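Local coordinates for uncharacterized protein YhfS (Escherichia coli, PDB 4J8L), which is of unknown function but carries pyridoxal 5'-phosphate covalently attached to a lysine, and may have cysteine synthase activity, at residues L40-P44 and G45-P49; R105-I108 and E109-L113; V283-H286 and Q287-A291. All blocks are in the same frame, centred on the assembly; numbering follows the deposited sequence.

Contact 1 of 3, residues L40-P44 and G45-P49; sequences LGLTP and GLNQP
T43 and L46 stand side by side, pointing the same way, at the two ends of a type II beta turn whose central pair is P44 and G45. The turn folds the loop between helix 31-34 and helix 50-62 back on itself, and neither arm is a regular strand. G45 has a phi of 88°, a backbone shape that calls for glycine. T43 O grips two amides: L46 N at 3.1 Å closes the turn, and N47 N at 2.9 Å from T43 O adds the next bond.

The side chain of T43 ties the arms together beyond the turn. Its chi1 of 74° sets OG1 between the backbone N and the carbonyl carbon, where it donates to Q48 O at 2.7 Å. That bond runs nearly in line with the Q48 carbonyl, at 167°, and T43 N makes a second, weak bond to the same oxygen. L46 CD1 lies alongside T43 OG1, while T43 CG2 turns to the far end of the loop and lies 4.0 Å from P49 CA.

L42 and N47 form a second pair lying side by side, with the amide oxygen N47 OD1 against the leucine at 3.6 Å from L42 CD2. The other branch of that amide, ND2, is hydrogen-bonded to Y221 O, which fixes how the amide is turned. L42 itself is the centre of an inverse gamma turn, closed by a weak bond from T43 N to G41 O. Q48 sends its NE2 away to E56 on helix 50-62, whose N-cap position P49 occupies. The proline ring abuts the other arm, with P49 CD 3.3 Å from G41 O.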
loop_
_atom_site.group_PDB
_atom_site.type_symbol
_atom_site.label_atom_id
_atom_site.label_comp_id
_atom_site.label_asym_id
_atom_site.label_seq_id
_atom_site.Cartn_x
_atom_site.Cartn_y
_atom_site.Cartn_z
ATOM N N LEU A 40 0.637 -27.226 -8.044
ATOM C CA LEU A 40 2.028 -26.815 -8.144
ATOM C C LEU A 40 2.515 -26.778 -9.582
ATOM O O LEU A 40 2.108 -27.586 -10.406
ATOM C CB LEU A 40 2.904 -27.811 -7.389
ATOM C CG LEU A 40 2.710 -27.898 -5.876
ATOM C CD1 LEU A 40 3.315 -29.185 -5.334
ATOM C CD2 LEU A 40 3.361 -26.686 -5.204
ATOM N N GLY A 41 3.413 -25.850 -9.882
ATOM C CA GLY A 41 4.230 -25.991 -11.072
ATOM C C GLY A 41 3.706 -25.478 -12.400
ATOM O O GLY A 41 2.717 -24.742 -12.479
ATOM N N LEU A 42 4.398 -25.888 -13.453
ATOM C CA LEU A 42 4.218 -25.307 -14.784
ATOM C C LEU A 42 3.203 -26.124 -15.573
ATOM O O LEU A 42 3.572 -26.905 -16.442
ATOM C CB LEU A 42 5.563 -25.290 -15.508
ATOM C CG LEU A 42 6.692 -24.541 -14.793
ATOM C CD1 LEU A 42 7.935 -24.467 -15.660
ATOM C CD2 LEU A 42 6.228 -23.153 -14.407
ATOM N N THR A 43 1.926 -25.962 -15.240
ATOM C CA THR A 43 0.887 -26.786 -15.853
ATOM C C THR A 43 0.701 -26.406 -17.326
ATOM O O THR A 43 0.800 -25.231 -17.697
ATOM C CB THR A 43 -0.445 -26.712 -15.067
ATOM O OG1 THR A 43 -1.096 -25.453 -15.284
ATOM C CG2 THR A 43 -0.196 -26.901 -13.573
ATOM N N PRO A 44 0.446 -27.404 -18.171
ATOM C CA PRO A 44 0.408 -27.170 -19.621
ATOM C C PRO A 44 -0.619 -26.127 -20.057
ATOM O O PRO A 44 -1.773 -26.144 -19.610
ATOM C CB PRO A 44 0.072 -28.548 -20.198
ATOM C CG PRO A 44 -0.405 -29.361 -19.059
ATOM C CD PRO A 44 0.228 -28.816 -17.827
ATOM N N GLY A 45 -0.175 -25.214 -20.917
ATOM C CA GLY A 45 -1.039 -24.177 -21.448
ATOM C C GLY A 45 -1.076 -22.932 -20.581
ATOM O O GLY A 45 -1.433 -21.851 -21.064
ATOM N N LEU A 46 -0.706 -23.082 -19.309
ATOM C CA LEU A 46 -0.726 -21.961 -18.360
ATOM C C LEU A 46 0.661 -21.496 -17.911
ATOM O O LEU A 46 0.840 -20.318 -17.599
ATOM C CB LEU A 46 -1.539 -22.309 -17.113
ATOM C CG LEU A 46 -3.021 -22.646 -17.286
ATOM C CD1 LEU A 46 -3.655 -22.915 -15.914
ATOM C CD2 LEU A 46 -3.729 -21.523 -18.004
ATOM N N ASN A 47 1.614 -22.425 -17.857
ATOM C CA ASN A 47 2.937 -22.189 -17.286
ATOM C C ASN A 47 2.842 -21.633 -15.871
ATOM O O ASN A 47 3.627 -20.762 -15.484
ATOM C CB ASN A 47 3.766 -21.245 -18.154
ATOM C CG ASN A 47 5.267 -21.427 -17.950
ATOM O OD1 ASN A 47 5.765 -22.553 -17.878
ATOM N ND2 ASN A 47 5.992 -20.318 -17.887
ATOM N N GLN A 48 1.864 -22.127 -15.116
ATOM C CA GLN A 48 1.667 -21.748 -13.718
ATOM C C GLN A 48 0.616 -22.707 -13.170
ATOM O O GLN A 48 -0.008 -23.433 -13.928
ATOM C CB GLN A 48 1.154 -20.303 -13.598
ATOM C CG GLN A 48 -0.180 -20.100 -14.294
ATOM C CD GLN A 48 -0.795 -18.718 -14.107
ATOM O OE1 GLN A 48 -1.676 -18.322 -14.878
ATOM N NE2 GLN A 48 -0.344 -17.981 -13.090
ATOM N N PRO A 49 0.423 -22.722 -11.853
ATOM C CA PRO A 49 -0.634 -23.581 -11.299
ATOM C C PRO A 49 -2.024 -23.176 -11.742
ATOM O O PRO A 49 -2.303 -21.988 -11.949
ATOM C CB PRO A 49 -0.474 -23.375 -9.781
ATOM C CG PRO A 49 0.986 -23.110 -9.616
ATOM C CD PRO A 49 1.342 -22.240 -10.802
#

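Contact 2 of 3, residues R105-I108 and E109-L113; sequences RVII and EQMGL
I108 and L113 meet across a Schellman motif that ends helix 102-111, the helix of the beta-alpha-beta unit between strands 92-96 and 114-118. This end is the close-knit part, bonded and largely buried. G112 leaves the helix with a phi of 63°, letting L113 N reach back to I108 O at 3.2 Å while G112 N bonds to E109 O. A water bridges the same I108 O to L113 O, donating to both. The side chains of I108 and L113 cross at about a right angle, with I108 CG2 4.2 Å from L113 CB. The residue before it, I107, packs on helix 74-86 through T76, I79, R80 and L83, and its CG2 lies 4.3 Å from SE of M111, a selenomethionine one turn on.

The exposed side has no hydrogen bonds between its side chains. R105 and E109 run loosely alongside each other: R105 NE stays 4.5 Å from E109 OE2, beyond a salt bridge, with the guanidinium and carboxylate planes 65° apart. What touches there is the arginine's aliphatic stem, CG, against the carboxylate. V106 and Q110 likewise point the same way; the valine branch anti to its own amide nitrogen meets the glutamine's amide end, V106 CG1 lying 3.3 Å from Q110 NE2.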
loop_
_atom_site.group_PDB
_atom_site.type_symbol
_atom_site.label_atom_id
_atom_site.label_comp_id
_atom_site.label_asym_id
_atom_site.label_seq_id
_atom_site.Cartn_x
_atom_site.Cartn_y
_atom_site.Cartn_z
ATOM N N ARG A 105 12.920 3.815 -6.845
ATOM C CA ARG A 105 14.060 4.543 -7.383
ATOM C C ARG A 105 15.126 3.560 -7.879
ATOM O O ARG A 105 15.743 3.781 -8.921
ATOM C CB ARG A 105 14.641 5.538 -6.364
ATOM C CG ARG A 105 15.770 6.392 -6.933
ATOM C CD ARG A 105 16.194 7.500 -5.957
ATOM N NE ARG A 105 16.443 6.955 -4.624
ATOM C CZ ARG A 105 15.631 7.111 -3.578
ATOM N NH1 ARG A 105 14.510 7.819 -3.691
ATOM N NH2 ARG A 105 15.950 6.565 -2.415
ATOM N N VAL A 106 15.320 2.465 -7.145
ATOM C CA VAL A 106 16.287 1.448 -7.552
ATOM C C VAL A 106 15.894 0.866 -8.917
ATOM O O VAL A 106 16.732 0.716 -9.805
ATOM C CB VAL A 106 16.403 0.325 -6.499
ATOM C CG1 VAL A 106 17.193 -0.857 -7.054
ATOM C CG2 VAL A 106 17.042 0.859 -5.216
ATOM N N ILE A 107 14.608 0.569 -9.082
ATOM C CA ILE A 107 14.085 0.045 -10.348
ATOM C C ILE A 107 14.315 1.041 -11.488
ATOM O O ILE A 107 14.778 0.674 -12.574
ATOM C CB ILE A 107 12.588 -0.270 -10.235
ATOM C CG1 ILE A 107 12.378 -1.473 -9.309
ATOM C CG2 ILE A 107 11.997 -0.556 -11.615
ATOM C CD1 ILE A 107 10.948 -1.667 -8.855
ATOM N N ILE A 108 14.006 2.307 -11.221
ATOM C CA ILE A 108 14.234 3.397 -12.175
ATOM C C ILE A 108 15.697 3.472 -12.605
ATOM O O ILE A 108 16.008 3.607 -13.791
ATOM C CB ILE A 108 13.786 4.745 -11.561
ATOM C CG1 ILE A 108 12.256 4.821 -11.549
ATOM C CG2 ILE A 108 14.403 5.932 -12.311
ATOM C CD1 ILE A 108 11.693 5.843 -10.593
ATOM N N GLU A 109 16.591 3.363 -11.633
ATOM C CA GLU A 109 18.017 3.392 -11.911
ATOM C C GLU A 109 18.466 2.172 -12.706
ATOM O O GLU A 109 19.261 2.292 -13.642
ATOM C CB GLU A 109 18.799 3.502 -10.605
ATOM C CG GLU A 109 18.626 4.842 -9.914
ATOM C CD GLU A 109 19.201 4.861 -8.512
ATOM O OE1 GLU A 109 19.512 3.773 -7.976
ATOM O OE2 GLU A 109 19.335 5.966 -7.944
ATOM N N GLN A 110 17.948 1.002 -12.344
ATOM C CA GLN A 110 18.330 -0.236 -13.013
ATOM C C GLN A 110 17.793 -0.309 -14.455
ATOM O O GLN A 110 18.338 -1.039 -15.284
ATOM C CB GLN A 110 17.924 -1.462 -12.168
ATOM C CG GLN A 110 18.759 -1.609 -10.875
ATOM C CD GLN A 110 18.288 -2.723 -9.926
ATOM O OE1 GLN A 110 17.266 -3.367 -10.152
ATOM N NE2 GLN A 110 19.041 -2.938 -8.848
HETATM N N MSE A 111 16.745 0.458 -14.754
HETATM C CA MSE A 111 16.206 0.524 -16.115
HETATM C C MSE A 111 16.773 1.700 -16.910
HETATM O O MSE A 111 16.498 1.838 -18.096
HETATM C CB MSE A 111 14.679 0.625 -16.108
HETATM C CG MSE A 111 13.958 -0.600 -15.596
HETATM SE SE MSE A 111 12.031 -0.472 -15.931
HETATM C CE MSE A 111 12.040 -0.549 -17.881
ATOM N N GLY A 112 17.549 2.554 -16.256
ATOM C CA GLY A 112 18.125 3.707 -16.924
ATOM C C GLY A 112 17.082 4.686 -17.437
ATOM O O GLY A 112 17.288 5.352 -18.456
ATOM N N LEU A 113 15.961 4.782 -16.727
ATOM C CA LEU A 113 14.887 5.677 -17.136
ATOM C C LEU A 113 15.260 7.128 -16.887
ATOM O O LEU A 113 16.028 7.438 -15.977
ATOM C CB LEU A 113 13.604 5.358 -16.369
ATOM C CG LEU A 113 13.059 3.937 -16.490
ATOM C CD1 LEU A 113 11.752 3.803 -15.717
ATOM C CD2 LEU A 113 12.865 3.580 -17.954
HETATM O O HOH W 1 17.661 6.331 -14.209
#

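Contact 3 of 3, residues V283-H286 and Q287-A291; sequences VEFH and QPIAA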
loop_
_atom_site.group_PDB
_atom_site.type_symbol
_atom_site.label_atom_id
_atom_site.label_comp_id
_atom_site.label_asym_id
_atom_site.label_seq_id
_atom_site.Cartn_x
_atom_site.Cartn_y
_atom_site.Cartn_z
ATOM N N VAL A 283 2.484 11.385 16.827
ATOM C CA VAL A 283 2.337 11.928 18.172
ATOM C C VAL A 283 3.591 12.685 18.571
ATOM O O VAL A 283 4.686 12.129 18.549
ATOM C CB VAL A 283 2.083 10.812 19.178
ATOM C CG1 VAL A 283 1.920 11.381 20.569
ATOM C CG2 VAL A 283 0.824 10.022 18.782
ATOM N N GLU A 284 3.418 13.957 18.924
ATOM C CA GLU A 284 4.530 14.823 19.303
ATOM C C GLU A 284 4.424 15.165 20.779
ATOM O O GLU A 284 3.346 15.494 21.269
ATOM C CB GLU A 284 4.512 16.108 18.468
ATOM C CG GLU A 284 5.669 17.076 18.746
ATOM C CD GLU A 284 5.382 18.479 18.249
ATOM O OE1 GLU A 284 4.192 18.849 18.155
ATOM O OE2 GLU A 284 6.348 19.222 17.968
ATOM N N PHE A 285 5.552 15.085 21.480
ATOM C CA PHE A 285 5.610 15.398 22.903
ATOM C C PHE A 285 6.137 16.808 23.143
ATOM O O PHE A 285 6.823 17.382 22.296
ATOM C CB PHE A 285 6.489 14.371 23.619
ATOM C CG PHE A 285 6.063 12.954 23.364
ATOM C CD1 PHE A 285 4.931 12.436 23.980
ATOM C CD2 PHE A 285 6.770 12.152 22.482
ATOM C CE1 PHE A 285 4.509 11.123 23.720
ATOM C CE2 PHE A 285 6.362 10.848 22.225
ATOM C CZ PHE A 285 5.233 10.334 22.845
ATOM N N HIS A 286 5.816 17.367 24.307
ATOM C CA HIS A 286 6.304 18.697 24.680
ATOM C C HIS A 286 7.812 18.692 24.880
ATOM O O HIS A 286 8.503 19.664 24.564
ATOM C CB HIS A 286 5.639 19.166 25.972
ATOM C CG HIS A 286 4.215 19.595 25.806
ATOM N ND1 HIS A 286 3.862 20.787 25.209
ATOM C CD2 HIS A 286 3.055 19.005 26.184
ATOM C CE1 HIS A 286 2.546 20.906 25.213
ATOM N NE2 HIS A 286 2.032 19.840 25.802
ATOM N N GLN A 287 8.311 17.595 25.438
ATOM C CA GLN A 287 9.727 17.448 25.721
ATOM C C GLN A 287 10.313 16.414 24.770
ATOM O O GLN A 287 9.584 15.550 24.265
ATOM C CB GLN A 287 9.930 17.008 27.175
ATOM C CG GLN A 287 9.256 17.910 28.188
ATOM C CD GLN A 287 9.933 19.253 28.297
ATOM O OE1 GLN A 287 11.148 19.363 28.121
ATOM N NE2 GLN A 287 9.152 20.290 28.578
ATOM N N PRO A 288 11.628 16.501 24.518
ATOM C CA PRO A 288 12.293 15.596 23.575
ATOM C C PRO A 288 12.521 14.208 24.165
ATOM O O PRO A 288 13.662 13.832 24.445
ATOM C CB PRO A 288 13.635 16.293 23.312
ATOM C CG PRO A 288 13.889 17.092 24.559
ATOM C CD PRO A 288 12.529 17.578 24.974
ATOM N N ILE A 289 11.432 13.463 24.335
ATOM C CA ILE A 289 11.467 12.168 25.008
ATOM C C ILE A 289 11.099 11.021 24.072
ATOM O O ILE A 289 10.871 9.906 24.525
ATOM C CB ILE A 289 10.488 12.139 26.199
ATOM C CG1 ILE A 289 9.066 12.445 25.722
ATOM C CG2 ILE A 289 10.926 13.127 27.264
ATOM C CD1 ILE A 289 7.987 12.222 26.785
ATOM N N ALA A 290 11.062 11.294 22.770
ATOM C CA ALA A 290 10.552 10.314 21.812
ATOM C C ALA A 290 11.323 9.002 21.853
ATOM O O ALA A 290 10.716 7.932 21.900
ATOM C CB ALA A 290 10.563 10.887 20.403
ATOM N N ALA A 291 12.651 9.084 21.850
ATOM C CA ALA A 291 13.467 7.875 21.836
ATOM C C ALA A 291 13.266 7.061 23.117
ATOM O O ALA A 291 13.123 5.833 23.062
ATOM C CB ALA A 291 14.921 8.212 21.638
#
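F285 and I289 pack against each other at the join between strand 279-285 and helix 290-299, where the C-terminal antiparallel sheet hands the chain over to a helix. Entering along the strand, V283 pairs through its backbone with I338 of strand 337-341 and rests its side chain on I338 and I340. E284 turns away from the helix start and bonds through OE1 to S270 OG on strand 268-275.

F285 is the strand residue that meets the turn. With chi1 at -54°, CG sits anti to the carbonyl carbon, and the ring is directed into the interior, where L354 and I358 of helix 347-360 also touch the side chain. F285 CB lies 3.4 Å from Q287 O and 3.8 Å from I289 CG1. The phenylalanine and isoleucine side chains cross at about a right angle, the latter reaching the ring obliquely, with I289 CD1 4.0 Å from F285 CG.

H286 ends the run: the end of its side chain leads away from the turn, and the side chain touches K269. Beyond it the chain makes an inverse gamma turn centred on P288, whose side chain is about 4 Å from a bound nickel(II) ion. I289 takes the N-cap position, and A290 opens the helix with its CA 4.2 Å from F285 CE2. Closing the gamma turn, I289 N bonds to Q287 O at 2.8 Å.

In the fold
All three contacts are local and partly buried, yet none shares an element with another. Contacts 1 and 2 both fall within the aminotransferase class I and II range, their centres about 31 Å apart, whereas contact 3 belongs to the YhfS-like C-terminal range and lies about 54 Å, centre to centre, from contact 1, on the opposite side of the chain's centre. Contact 1, in a peripheral loop, is built mainly from polar bonds to carbonyl oxygens. Contact 2 ends a helix and divides into an inward apolar side and an exposed charged and amide side. Contact 3, joining strand to helix, relies on apolar packing and has no hydrogen bond between its two segments.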